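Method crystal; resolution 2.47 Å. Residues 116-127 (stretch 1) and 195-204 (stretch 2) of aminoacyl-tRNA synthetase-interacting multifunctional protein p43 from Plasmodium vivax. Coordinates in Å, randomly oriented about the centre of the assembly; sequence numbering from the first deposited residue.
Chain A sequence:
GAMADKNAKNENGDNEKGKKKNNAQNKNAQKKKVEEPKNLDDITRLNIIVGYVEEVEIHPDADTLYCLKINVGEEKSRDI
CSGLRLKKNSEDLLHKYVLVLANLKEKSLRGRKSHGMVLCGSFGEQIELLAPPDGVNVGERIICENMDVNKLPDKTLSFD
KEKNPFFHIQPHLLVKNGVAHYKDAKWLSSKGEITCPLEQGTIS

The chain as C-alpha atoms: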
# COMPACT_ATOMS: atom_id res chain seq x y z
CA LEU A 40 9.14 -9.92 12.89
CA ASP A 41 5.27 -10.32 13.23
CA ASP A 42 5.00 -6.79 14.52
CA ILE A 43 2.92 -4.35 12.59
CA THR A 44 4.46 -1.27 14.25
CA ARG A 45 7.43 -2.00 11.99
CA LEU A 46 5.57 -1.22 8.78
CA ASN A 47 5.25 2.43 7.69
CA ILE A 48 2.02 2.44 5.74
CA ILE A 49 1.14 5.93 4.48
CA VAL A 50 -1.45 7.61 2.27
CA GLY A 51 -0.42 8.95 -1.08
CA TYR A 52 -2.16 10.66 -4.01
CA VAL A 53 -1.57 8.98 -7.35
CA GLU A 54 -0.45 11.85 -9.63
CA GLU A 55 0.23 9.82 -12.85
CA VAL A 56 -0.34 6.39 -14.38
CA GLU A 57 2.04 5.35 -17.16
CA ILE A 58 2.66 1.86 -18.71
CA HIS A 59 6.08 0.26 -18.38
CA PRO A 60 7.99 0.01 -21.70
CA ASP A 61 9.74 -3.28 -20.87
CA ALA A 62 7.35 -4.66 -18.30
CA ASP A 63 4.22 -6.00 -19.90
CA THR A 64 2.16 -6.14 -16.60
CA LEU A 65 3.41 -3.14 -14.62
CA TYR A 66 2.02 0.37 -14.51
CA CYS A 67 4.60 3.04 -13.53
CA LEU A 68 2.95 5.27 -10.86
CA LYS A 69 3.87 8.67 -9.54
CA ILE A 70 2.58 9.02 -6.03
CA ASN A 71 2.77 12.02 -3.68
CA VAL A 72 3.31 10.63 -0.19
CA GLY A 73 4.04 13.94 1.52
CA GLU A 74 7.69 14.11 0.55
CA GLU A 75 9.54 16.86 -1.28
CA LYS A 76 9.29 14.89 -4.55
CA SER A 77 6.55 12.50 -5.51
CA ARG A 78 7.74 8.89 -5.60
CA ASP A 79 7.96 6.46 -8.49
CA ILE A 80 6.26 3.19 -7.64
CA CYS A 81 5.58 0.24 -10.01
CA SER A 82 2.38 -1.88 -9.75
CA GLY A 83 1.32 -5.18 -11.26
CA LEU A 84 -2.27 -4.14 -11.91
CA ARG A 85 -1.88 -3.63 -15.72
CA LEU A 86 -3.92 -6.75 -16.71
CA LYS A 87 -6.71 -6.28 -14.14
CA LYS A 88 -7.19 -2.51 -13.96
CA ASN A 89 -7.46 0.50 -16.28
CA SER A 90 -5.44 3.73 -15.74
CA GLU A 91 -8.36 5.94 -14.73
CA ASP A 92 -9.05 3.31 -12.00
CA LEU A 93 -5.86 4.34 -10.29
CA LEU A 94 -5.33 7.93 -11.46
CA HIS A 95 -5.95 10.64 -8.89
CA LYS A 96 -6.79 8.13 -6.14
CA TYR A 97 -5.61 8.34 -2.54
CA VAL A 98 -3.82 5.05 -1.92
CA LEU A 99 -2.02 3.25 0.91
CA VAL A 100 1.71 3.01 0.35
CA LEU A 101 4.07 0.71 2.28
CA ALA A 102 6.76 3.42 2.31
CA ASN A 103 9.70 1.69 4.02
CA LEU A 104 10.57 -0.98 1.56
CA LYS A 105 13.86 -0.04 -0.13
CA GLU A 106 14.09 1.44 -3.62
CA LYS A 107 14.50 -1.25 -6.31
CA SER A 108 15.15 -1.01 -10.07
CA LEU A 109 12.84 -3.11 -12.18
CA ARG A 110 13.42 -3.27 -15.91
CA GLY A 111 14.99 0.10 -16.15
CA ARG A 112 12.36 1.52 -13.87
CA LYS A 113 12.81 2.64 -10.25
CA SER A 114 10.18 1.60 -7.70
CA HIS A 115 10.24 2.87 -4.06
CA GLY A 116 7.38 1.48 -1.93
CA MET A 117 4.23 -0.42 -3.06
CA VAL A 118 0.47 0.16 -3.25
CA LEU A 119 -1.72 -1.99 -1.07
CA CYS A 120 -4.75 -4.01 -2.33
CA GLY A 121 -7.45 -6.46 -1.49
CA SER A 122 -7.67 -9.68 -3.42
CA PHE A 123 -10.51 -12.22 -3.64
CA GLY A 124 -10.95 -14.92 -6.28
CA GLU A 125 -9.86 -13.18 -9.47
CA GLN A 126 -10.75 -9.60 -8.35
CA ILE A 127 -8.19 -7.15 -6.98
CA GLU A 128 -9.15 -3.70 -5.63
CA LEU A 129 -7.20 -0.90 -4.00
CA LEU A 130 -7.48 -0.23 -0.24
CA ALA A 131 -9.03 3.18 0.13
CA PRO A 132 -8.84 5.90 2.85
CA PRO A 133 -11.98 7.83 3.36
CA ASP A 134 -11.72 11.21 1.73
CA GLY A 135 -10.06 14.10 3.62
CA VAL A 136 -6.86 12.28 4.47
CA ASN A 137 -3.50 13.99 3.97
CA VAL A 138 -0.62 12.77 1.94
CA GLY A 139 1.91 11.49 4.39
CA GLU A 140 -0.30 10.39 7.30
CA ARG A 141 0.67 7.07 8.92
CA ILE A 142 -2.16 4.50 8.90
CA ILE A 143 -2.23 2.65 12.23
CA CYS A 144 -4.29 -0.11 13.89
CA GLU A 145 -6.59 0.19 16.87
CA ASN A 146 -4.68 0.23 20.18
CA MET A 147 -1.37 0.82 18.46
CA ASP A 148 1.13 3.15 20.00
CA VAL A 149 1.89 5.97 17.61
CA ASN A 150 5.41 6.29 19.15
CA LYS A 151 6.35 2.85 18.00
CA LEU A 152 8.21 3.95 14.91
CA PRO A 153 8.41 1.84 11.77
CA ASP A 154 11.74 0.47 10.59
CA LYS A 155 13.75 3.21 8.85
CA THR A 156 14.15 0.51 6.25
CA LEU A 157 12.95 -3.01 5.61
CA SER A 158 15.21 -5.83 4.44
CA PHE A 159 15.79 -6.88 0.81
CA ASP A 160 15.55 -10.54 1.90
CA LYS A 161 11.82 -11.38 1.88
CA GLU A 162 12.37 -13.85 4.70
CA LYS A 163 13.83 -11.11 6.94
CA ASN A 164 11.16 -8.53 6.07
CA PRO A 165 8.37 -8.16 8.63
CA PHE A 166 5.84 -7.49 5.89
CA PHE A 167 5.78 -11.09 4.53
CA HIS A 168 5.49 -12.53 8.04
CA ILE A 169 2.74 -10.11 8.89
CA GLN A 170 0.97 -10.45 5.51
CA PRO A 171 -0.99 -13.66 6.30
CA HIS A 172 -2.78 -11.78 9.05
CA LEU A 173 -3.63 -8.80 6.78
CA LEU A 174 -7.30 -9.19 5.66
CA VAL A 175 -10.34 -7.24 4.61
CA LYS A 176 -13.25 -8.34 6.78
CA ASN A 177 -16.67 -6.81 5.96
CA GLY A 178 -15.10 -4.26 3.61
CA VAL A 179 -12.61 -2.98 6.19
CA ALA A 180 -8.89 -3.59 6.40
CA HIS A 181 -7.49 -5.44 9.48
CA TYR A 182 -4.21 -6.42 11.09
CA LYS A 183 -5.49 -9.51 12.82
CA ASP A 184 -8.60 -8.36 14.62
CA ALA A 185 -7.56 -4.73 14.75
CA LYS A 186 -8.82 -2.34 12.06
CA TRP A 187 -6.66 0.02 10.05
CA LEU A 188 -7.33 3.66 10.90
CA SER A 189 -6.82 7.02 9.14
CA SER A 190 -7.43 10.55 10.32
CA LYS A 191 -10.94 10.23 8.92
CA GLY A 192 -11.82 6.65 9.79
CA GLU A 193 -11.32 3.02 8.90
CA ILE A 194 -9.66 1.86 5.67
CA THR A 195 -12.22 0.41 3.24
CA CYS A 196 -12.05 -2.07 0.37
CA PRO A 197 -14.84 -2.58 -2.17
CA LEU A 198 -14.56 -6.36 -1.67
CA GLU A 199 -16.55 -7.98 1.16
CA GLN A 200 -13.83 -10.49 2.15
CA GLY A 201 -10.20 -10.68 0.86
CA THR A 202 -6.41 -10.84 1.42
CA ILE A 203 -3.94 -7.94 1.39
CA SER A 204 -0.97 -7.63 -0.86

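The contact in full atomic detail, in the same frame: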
# COMPACT_ATOMS: atom_id res chain seq x y z
N GLY A 116 8.63 1.69 -2.68
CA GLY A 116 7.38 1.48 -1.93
C GLY A 116 6.45 0.54 -2.72
O GLY A 116 6.86 -0.03 -3.72
N MET A 117 5.21 0.36 -2.28
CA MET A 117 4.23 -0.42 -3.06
C MET A 117 2.80 -0.07 -2.60
O MET A 117 2.58 0.33 -1.48
CB MET A 117 4.49 -1.94 -3.00
CG MET A 117 3.73 -2.68 -1.91
SD MET A 117 4.26 -4.38 -1.49
CE MET A 117 3.74 -5.26 -2.97
N VAL A 118 1.83 -0.26 -3.49
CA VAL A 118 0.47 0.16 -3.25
C VAL A 118 -0.30 -1.05 -2.80
O VAL A 118 -0.09 -2.14 -3.34
CB VAL A 118 -0.17 0.80 -4.51
CG1 VAL A 118 -1.63 1.10 -4.25
CG2 VAL A 118 0.59 2.06 -4.89
N LEU A 119 -1.16 -0.85 -1.79
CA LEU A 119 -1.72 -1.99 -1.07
C LEU A 119 -3.11 -2.28 -1.63
O LEU A 119 -3.83 -1.33 -1.94
CB LEU A 119 -1.79 -1.74 0.44
CG LEU A 119 -0.60 -1.55 1.41
CD1 LEU A 119 -0.92 -1.17 2.84
CD2 LEU A 119 0.27 -2.76 1.42
N CYS A 120 -3.47 -3.57 -1.73
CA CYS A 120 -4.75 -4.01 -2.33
C CYS A 120 -5.38 -5.20 -1.66
O CYS A 120 -4.72 -6.02 -1.03
CB CYS A 120 -4.57 -4.48 -3.78
SG CYS A 120 -3.74 -3.38 -4.91
N GLY A 121 -6.68 -5.30 -1.87
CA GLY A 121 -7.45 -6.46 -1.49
C GLY A 121 -7.59 -7.37 -2.69
O GLY A 121 -7.68 -6.90 -3.85
N SER A 122 -7.56 -8.67 -2.40
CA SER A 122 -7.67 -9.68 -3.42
C SER A 122 -8.66 -10.75 -2.99
O SER A 122 -8.58 -11.27 -1.87
CB SER A 122 -6.32 -10.32 -3.67
OG SER A 122 -5.67 -9.66 -4.73
N PHE A 123 -9.59 -11.07 -3.88
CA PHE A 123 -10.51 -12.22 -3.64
C PHE A 123 -10.86 -12.85 -4.98
O PHE A 123 -11.22 -12.14 -5.92
CB PHE A 123 -11.79 -11.79 -2.90
CG PHE A 123 -12.72 -12.93 -2.56
CD1 PHE A 123 -12.46 -13.76 -1.47
CD2 PHE A 123 -13.87 -13.17 -3.32
CE1 PHE A 123 -13.32 -14.79 -1.14
CE2 PHE A 123 -14.73 -14.21 -3.01
CZ PHE A 123 -14.47 -15.02 -1.93
N GLY A 124 -10.75 -14.18 -5.05
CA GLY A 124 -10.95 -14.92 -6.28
C GLY A 124 -10.05 -14.32 -7.34
O GLY A 124 -8.85 -14.32 -7.20
N GLU A 125 -10.64 -13.76 -8.38
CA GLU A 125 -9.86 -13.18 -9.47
C GLU A 125 -9.85 -11.64 -9.41
O GLU A 125 -9.08 -11.00 -10.12
CB GLU A 125 -10.39 -13.72 -10.81
CG GLU A 125 -10.54 -15.24 -10.77
CD GLU A 125 -11.29 -15.84 -11.96
OE1 GLU A 125 -12.04 -15.09 -12.66
OE2 GLU A 125 -11.15 -17.08 -12.17
N GLN A 126 -10.67 -11.06 -8.53
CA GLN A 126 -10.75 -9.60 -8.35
C GLN A 126 -9.59 -9.06 -7.51
O GLN A 126 -9.17 -9.70 -6.52
CB GLN A 126 -12.04 -9.19 -7.63
CG GLN A 126 -13.35 -9.52 -8.34
CD GLN A 126 -14.56 -9.33 -7.44
OE1 GLN A 126 -15.11 -8.24 -7.34
NE2 GLN A 126 -14.98 -10.41 -6.77
N ILE A 127 -9.09 -7.88 -7.88
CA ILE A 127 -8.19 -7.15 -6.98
C ILE A 127 -8.62 -5.69 -6.94
O ILE A 127 -8.84 -5.11 -7.98
CB ILE A 127 -6.70 -7.33 -7.38
CG1 ILE A 127 -5.73 -6.68 -6.36
CG2 ILE A 127 -6.45 -6.81 -8.79
CD1 ILE A 127 -4.27 -6.79 -6.75
N THR A 195 -11.21 1.23 3.94
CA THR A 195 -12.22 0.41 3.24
C THR A 195 -11.68 -0.29 1.97
O THR A 195 -10.67 0.09 1.37
CB THR A 195 -13.50 1.24 2.93
OG1 THR A 195 -13.19 2.37 2.06
CG2 THR A 195 -14.10 1.76 4.24
N CYS A 196 -12.37 -1.35 1.59
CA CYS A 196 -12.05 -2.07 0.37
C CYS A 196 -13.37 -2.47 -0.23
O CYS A 196 -14.23 -2.96 0.53
CB CYS A 196 -11.27 -3.31 0.66
SG CYS A 196 -10.65 -4.10 -0.82
N PRO A 197 -13.53 -2.28 -1.56
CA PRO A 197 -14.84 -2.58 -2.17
C PRO A 197 -15.23 -4.07 -2.13
O PRO A 197 -16.40 -4.40 -2.37
CB PRO A 197 -14.71 -2.06 -3.61
CG PRO A 197 -13.60 -1.05 -3.55
CD PRO A 197 -12.65 -1.55 -2.50
N LEU A 198 -14.28 -4.94 -1.82
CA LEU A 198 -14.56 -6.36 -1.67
C LEU A 198 -15.13 -6.62 -0.28
O LEU A 198 -14.87 -5.85 0.64
CB LEU A 198 -13.29 -7.18 -1.88
CG LEU A 198 -12.48 -6.75 -3.10
CD1 LEU A 198 -11.14 -7.49 -3.17
CD2 LEU A 198 -13.33 -6.90 -4.37
N GLU A 199 -15.90 -7.69 -0.12
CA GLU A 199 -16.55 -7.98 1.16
C GLU A 199 -15.49 -8.66 2.03
O GLU A 199 -15.14 -8.14 3.08
CB GLU A 199 -17.83 -8.83 1.01
CG GLU A 199 -18.80 -8.46 -0.15
CD GLU A 199 -19.58 -7.14 0.03
OE1 GLU A 199 -19.28 -6.36 0.97
OE2 GLU A 199 -20.49 -6.88 -0.79
N GLN A 200 -14.97 -9.78 1.55
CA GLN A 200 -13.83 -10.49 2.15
C GLN A 200 -12.62 -10.34 1.23
O GLN A 200 -12.75 -9.77 0.14
CB GLN A 200 -14.16 -11.97 2.36
CG GLN A 200 -15.34 -12.22 3.30
CD GLN A 200 -15.10 -11.71 4.73
OE1 GLN A 200 -13.94 -11.69 5.22
NE2 GLN A 200 -16.18 -11.28 5.41
N GLY A 201 -11.44 -10.80 1.67
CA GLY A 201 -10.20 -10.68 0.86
C GLY A 201 -8.88 -10.69 1.62
O GLY A 201 -8.88 -10.57 2.83
N THR A 202 -7.77 -10.85 0.90
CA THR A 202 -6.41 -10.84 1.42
C THR A 202 -5.56 -9.69 0.86
O THR A 202 -5.73 -9.28 -0.27
CB THR A 202 -5.71 -12.16 1.08
OG1 THR A 202 -5.73 -12.36 -0.34
CG2 THR A 202 -6.43 -13.30 1.76
N ILE A 203 -4.59 -9.22 1.64
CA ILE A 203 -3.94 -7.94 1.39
C ILE A 203 -2.57 -8.20 0.85
O ILE A 203 -1.81 -8.98 1.41
CB ILE A 203 -3.86 -7.10 2.68
CG1 ILE A 203 -5.23 -6.54 3.02
CG2 ILE A 203 -2.83 -5.97 2.59
CD1 ILE A 203 -5.33 -5.87 4.36
N SER A 204 -2.26 -7.55 -0.26
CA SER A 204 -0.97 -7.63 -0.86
C SER A 204 -0.56 -6.24 -1.30
O SER A 204 -1.31 -5.29 -1.04
CB SER A 204 -1.02 -8.58 -2.04
OG SER A 204 -1.89 -8.09 -3.07
OXT SER A 204 0.51 -6.02 -1.90
O HOH W 1 -7.80 -14.08 -1.60

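The last residues of the chain pair antiparallel with strand 120-123, and four backbone hydrogen bonds carry the contact. Cys 120 N donates to Ser 204 O (2.8 Å) and Ser 204 N returns to Cys 120 O (3.0 Å); two residues along, Ser 122 N reaches Thr 202 O (2.9 Å) and Thr 202 N reaches Ser 122 O (2.9 Å). Between these rungs Gly 121 faces Ile 203 in a non-hydrogen-bonded pair, where the backbones close further through a CA-H...O contact from Ile 203 CA to Cys 120 O (3.2 Å). Ser 122 and Thr 202 share one face of the sheet. The p rotamer of Thr 202 sets OG1 3.4 Å from Ser 122 O, and a water bridges these same two atoms, donating to Ser 122 O (2.9 Å) and lying 3.0 Å from Thr 202 OG1. On the face of Ile 203, Gly 121 leaves room for the residues packed over it: Cys 196, with chi1 t, brings SG to 4.0 Å from Gly 121 CA, and a CB on Gly 121 would clash with that sulfur. Leu 198, buried, points toward the strand in an m,t rotamer that puts CD1 3.6 Å from Gly 121 O and 4.4 Å from Phe 123 CB, while CD2 lies 3.7 Å from Gln 126 OE1. Phe 123, chi1 t, holds CB 3.8 Å from Gln 200 O; the residue is exposed overall, though Gln 200 O and Gly 201 N lie near its ring. Gly 201 suits its place twice over: its phi/psi of 155/168 calls for glycine, and CA sits 3.2 Å from Ser 122 O, where a CB would be tight. Beyond Phe 123 a type II' turn reverses the chain, with Gly 124 taking the positive phi. At the other end, Met 117, its CA-to-CB bond toward the other stretch, has chi1 at 94°, between wells, then t and m, and so brings CE to 3.5 Å from Ser 204 OXT. Together the stretches bury 606 Å².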